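Local coordinates for DUF4440 domain-containing protein (Prochlorococcus marinus, PDB 3HZP) that is of unknown function but has the NTF2-like fold, whose curved sheet and helices commonly enclose a pocket for a small ligand, at residues A[72-85]-A[98-112]. Residues are numbered along the deposited sequence; the frame is centred on the assembly and turned at random.
Sequences LLGSNAAICVFTLG and LPTVTSIFKKIDEKW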
# COMPACT_ATOMS: atom_id res chain seq x y z
N LEU A 72 1.60 -12.65 10.09
CA LEU A 72 2.06 -13.64 9.12
C LEU A 72 0.95 -13.97 8.16
O LEU A 72 -0.22 -14.01 8.58
CB LEU A 72 2.53 -14.91 9.81
CG LEU A 72 3.79 -14.82 10.60
CD1 LEU A 72 4.07 -16.16 11.31
CD2 LEU A 72 5.04 -14.44 9.73
N LEU A 73 1.31 -14.21 6.91
CA LEU A 73 0.39 -14.63 5.85
C LEU A 73 0.93 -15.98 5.42
O LEU A 73 1.78 -16.09 4.54
CB LEU A 73 0.41 -13.61 4.75
CG LEU A 73 -0.04 -12.19 5.14
CD1 LEU A 73 0.16 -11.18 4.03
CD2 LEU A 73 -1.51 -12.20 5.65
N GLY A 74 0.51 -17.00 6.14
CA GLY A 74 1.18 -18.27 6.11
C GLY A 74 2.50 -18.15 6.79
O GLY A 74 2.82 -17.16 7.43
N SER A 75 3.31 -19.16 6.54
CA SER A 75 4.52 -19.33 7.25
C SER A 75 5.66 -18.47 6.67
O SER A 75 6.60 -18.12 7.37
CB SER A 75 4.86 -20.82 7.16
OG SER A 75 3.66 -21.57 7.36
N ASN A 76 5.51 -18.12 5.40
CA ASN A 76 6.60 -17.54 4.61
C ASN A 76 6.32 -16.18 4.01
O ASN A 76 7.00 -15.74 3.08
CB ASN A 76 6.98 -18.50 3.47
CG ASN A 76 7.49 -19.81 3.97
OD1 ASN A 76 8.27 -19.87 4.90
ND2 ASN A 76 7.06 -20.89 3.33
N ALA A 77 5.29 -15.49 4.52
CA ALA A 77 5.02 -14.13 4.12
C ALA A 77 4.43 -13.36 5.30
O ALA A 77 4.03 -13.95 6.28
CB ALA A 77 4.08 -14.08 2.89
N ALA A 78 4.39 -12.05 5.16
CA ALA A 78 3.86 -11.20 6.21
C ALA A 78 3.49 -9.85 5.69
O ALA A 78 4.02 -9.38 4.67
CB ALA A 78 4.87 -11.03 7.35
N ILE A 79 2.60 -9.19 6.42
CA ILE A 79 2.26 -7.81 6.20
C ILE A 79 2.64 -7.01 7.45
O ILE A 79 2.35 -7.44 8.56
CB ILE A 79 0.75 -7.61 5.84
CG1 ILE A 79 0.45 -6.11 5.75
CG2 ILE A 79 -0.22 -8.31 6.82
CD1 ILE A 79 -0.92 -5.83 5.04
N CYS A 80 3.22 -5.83 7.23
CA CYS A 80 3.46 -4.88 8.31
C CYS A 80 3.09 -3.50 7.83
O CYS A 80 3.65 -3.00 6.82
CB CYS A 80 4.90 -4.96 8.82
SG CYS A 80 5.19 -3.91 10.26
N VAL A 81 2.18 -2.86 8.54
CA VAL A 81 1.76 -1.50 8.27
C VAL A 81 2.25 -0.62 9.38
O VAL A 81 2.06 -0.95 10.55
CB VAL A 81 0.21 -1.41 8.16
CG1 VAL A 81 -0.24 0.06 7.96
CG2 VAL A 81 -0.32 -2.34 7.03
N PHE A 82 2.89 0.50 9.04
CA PHE A 82 3.48 1.36 10.04
C PHE A 82 3.51 2.79 9.61
O PHE A 82 3.34 3.12 8.43
CB PHE A 82 4.91 0.85 10.37
CG PHE A 82 5.84 0.82 9.19
CD1 PHE A 82 5.84 -0.25 8.32
CD2 PHE A 82 6.72 1.87 8.94
CE1 PHE A 82 6.68 -0.28 7.23
CE2 PHE A 82 7.55 1.84 7.82
CZ PHE A 82 7.55 0.78 7.00
N THR A 83 3.71 3.68 10.58
CA THR A 83 3.99 5.08 10.33
C THR A 83 5.48 5.26 10.44
O THR A 83 6.10 4.80 11.41
CB THR A 83 3.31 5.97 11.35
OG1 THR A 83 1.90 5.85 11.21
CG2 THR A 83 3.70 7.45 11.11
N LEU A 84 6.07 5.85 9.42
CA LEU A 84 7.51 6.10 9.34
C LEU A 84 7.71 7.59 9.61
O LEU A 84 7.20 8.43 8.88
CB LEU A 84 8.02 5.77 7.96
CG LEU A 84 9.51 6.01 7.73
CD1 LEU A 84 10.28 4.99 8.46
CD2 LEU A 84 9.85 5.97 6.20
N GLY A 85 8.42 7.94 10.67
CA GLY A 85 8.66 9.35 10.98
C GLY A 85 10.08 9.73 10.59
O GLY A 85 11.01 9.11 11.11
N LEU A 98 5.77 12.05 7.56
CA LEU A 98 5.03 11.13 8.39
C LEU A 98 4.01 10.34 7.58
O LEU A 98 2.79 10.58 7.74
CB LEU A 98 4.34 11.91 9.52
CG LEU A 98 3.88 11.08 10.69
CD1 LEU A 98 5.08 10.56 11.51
CD2 LEU A 98 2.96 11.95 11.56
N PRO A 99 4.46 9.48 6.66
CA PRO A 99 3.52 8.66 5.88
C PRO A 99 3.05 7.41 6.64
O PRO A 99 3.71 6.89 7.55
CB PRO A 99 4.35 8.21 4.69
CG PRO A 99 5.75 8.13 5.26
CD PRO A 99 5.84 9.27 6.19
N THR A 100 1.94 6.88 6.15
CA THR A 100 1.54 5.49 6.36
C THR A 100 2.16 4.61 5.27
O THR A 100 2.10 4.96 4.08
CB THR A 100 0.02 5.33 6.27
OG1 THR A 100 -0.58 6.12 7.31
CG2 THR A 100 -0.43 3.85 6.44
N VAL A 101 2.77 3.51 5.71
CA VAL A 101 3.44 2.58 4.82
C VAL A 101 2.91 1.18 4.96
O VAL A 101 2.80 0.67 6.08
CB VAL A 101 4.96 2.56 5.11
CG1 VAL A 101 5.68 1.66 4.15
CG2 VAL A 101 5.53 3.99 5.12
N THR A 102 2.52 0.56 3.85
CA THR A 102 2.14 -0.85 3.79
C THR A 102 3.32 -1.60 3.21
O THR A 102 3.78 -1.29 2.10
CB THR A 102 0.92 -1.07 2.92
OG1 THR A 102 -0.20 -0.40 3.48
CG2 THR A 102 0.62 -2.57 2.75
N SER A 103 3.87 -2.55 3.97
CA SER A 103 5.00 -3.37 3.51
C SER A 103 4.61 -4.83 3.54
O SER A 103 3.84 -5.26 4.42
CB SER A 103 6.24 -3.09 4.34
OG SER A 103 6.12 -3.53 5.72
N ILE A 104 5.14 -5.59 2.60
CA ILE A 104 4.93 -7.02 2.52
C ILE A 104 6.31 -7.68 2.48
O ILE A 104 7.23 -7.15 1.86
CB ILE A 104 4.15 -7.41 1.27
CG1 ILE A 104 2.84 -6.63 1.19
CG2 ILE A 104 3.99 -8.91 1.17
CD1 ILE A 104 1.93 -6.93 2.30
N PHE A 105 6.45 -8.79 3.20
CA PHE A 105 7.68 -9.55 3.33
C PHE A 105 7.45 -10.99 2.87
O PHE A 105 6.34 -11.52 3.03
CB PHE A 105 8.11 -9.56 4.80
CG PHE A 105 8.64 -8.23 5.26
CD1 PHE A 105 7.83 -7.19 5.60
CD2 PHE A 105 10.01 -8.08 5.33
CE1 PHE A 105 8.47 -5.93 5.96
CE2 PHE A 105 10.59 -6.93 5.69
CZ PHE A 105 9.83 -5.88 5.99
N LYS A 106 8.50 -11.60 2.32
CA LYS A 106 8.50 -13.00 1.96
C LYS A 106 9.77 -13.63 2.40
O LYS A 106 10.83 -13.00 2.40
CB LYS A 106 8.34 -13.16 0.44
CG LYS A 106 6.94 -12.77 -0.08
CD LYS A 106 6.68 -13.30 -1.48
CE LYS A 106 7.66 -12.67 -2.44
NZ LYS A 106 7.36 -13.05 -3.91
N LYS A 107 9.71 -14.91 2.76
CA LYS A 107 10.91 -15.67 3.06
C LYS A 107 11.44 -16.30 1.78
O LYS A 107 10.68 -16.95 1.00
CB LYS A 107 10.58 -16.77 4.06
CG LYS A 107 10.96 -16.48 5.42
CD LYS A 107 10.90 -17.72 6.32
CE LYS A 107 10.67 -17.31 7.76
NZ LYS A 107 10.89 -18.43 8.73
N ILE A 108 12.72 -16.08 1.51
CA ILE A 108 13.38 -16.61 0.32
C ILE A 108 14.60 -17.33 0.87
O ILE A 108 15.40 -16.74 1.60
CB ILE A 108 13.81 -15.49 -0.61
CG1 ILE A 108 12.62 -14.60 -1.04
CG2 ILE A 108 14.59 -16.05 -1.80
CD1 ILE A 108 11.48 -15.34 -1.65
N ASP A 109 14.76 -18.61 0.56
CA ASP A 109 15.87 -19.40 1.11
C ASP A 109 16.00 -19.20 2.62
O ASP A 109 17.08 -19.00 3.15
CB ASP A 109 17.19 -19.04 0.40
CG ASP A 109 18.34 -19.94 0.79
OD1 ASP A 109 18.13 -21.13 1.07
OD2 ASP A 109 19.50 -19.44 0.78
N GLU A 110 14.84 -19.23 3.29
CA GLU A 110 14.73 -19.22 4.75
C GLU A 110 15.07 -17.88 5.38
O GLU A 110 15.20 -17.79 6.61
CB GLU A 110 15.53 -20.36 5.39
CG GLU A 110 15.08 -21.71 4.89
CD GLU A 110 15.74 -22.88 5.59
OE1 GLU A 110 16.91 -22.77 6.00
OE2 GLU A 110 15.08 -23.93 5.66
N LYS A 111 15.18 -16.83 4.57
CA LYS A 111 15.49 -15.49 5.05
C LYS A 111 14.42 -14.52 4.66
O LYS A 111 13.94 -14.50 3.52
CB LYS A 111 16.82 -15.03 4.48
CG LYS A 111 17.99 -15.94 4.85
CD LYS A 111 19.18 -15.72 3.95
N TRP A 112 14.02 -13.65 5.60
CA TRP A 112 13.04 -12.64 5.33
C TRP A 112 13.59 -11.54 4.43
O TRP A 112 14.68 -11.01 4.69
CB TRP A 112 12.51 -12.02 6.64
CG TRP A 112 11.62 -12.90 7.40
CD1 TRP A 112 11.89 -13.51 8.59
CD2 TRP A 112 10.28 -13.25 7.08
NE1 TRP A 112 10.81 -14.25 9.01
CE2 TRP A 112 9.80 -14.10 8.09
CE3 TRP A 112 9.44 -12.96 6.02
CZ2 TRP A 112 8.52 -14.63 8.08
CZ3 TRP A 112 8.19 -13.46 6.02
CH2 TRP A 112 7.74 -14.29 7.03
O HOH W 1 0.32 7.28 9.62
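The Phe82 ring lies against Val101, whose CB sits over one ring face, 3.9 Å from the centroid in a CH-pi contact, while Ser103 OG comes up in plane at the ring edge. Phe82 CG is wedged between its backbone N and carbonyl carbon (chi1 60°), swinging the ring across to the neighbouring strand with CZ 3.5 Å from Val101 CG1. The indole of Trp112 has Lys107 CG over the centre of one face and Ala77 CA in plane at its edge; Leu72 CD2 reaches CH2 of this indole at 3.8 Å. Phe82, Val101 and Ser103 belong to the long antiparallel hairpin of strands 77-90 and 93-108 in the curved sheet of an NTF2-like fold; Trp112 lies on strand 111-119, and Leu72 ends strand 57-72. Helix 4-15 covers the concave side, touching Ala78, Cys80 and Trp112, and Glu7 takes the indole N-H. Trimming Phe82 to an alanine would probably leave Val101 without its aromatic cover and open a gap beside Ser103. Ile79, Val81, Thr100, Thr102 and Ile104 line the other face, where the second subunit packs: its Ile104 meets Ile104, and its Gln118 OE1 is hydrogen-bonded to Thr102 OG1. Ile104 CD1 also leans on Ile79 CB. Toward the hairpin turn, one water joins Thr83 OG1 and Thr100 OG1, each 2.7 Å from it; the former also bonds to His68, the latter to Gly40 O of the second subunit. Between the Ala78-Phe105 and Phe82-Val101 pairs, Cys80 O is gripped twice, by Ser103 N at 2.9 Å and by Ser103 OG at 2.8 Å, the hydroxyl donor tilted 19° from the carbonyl plane.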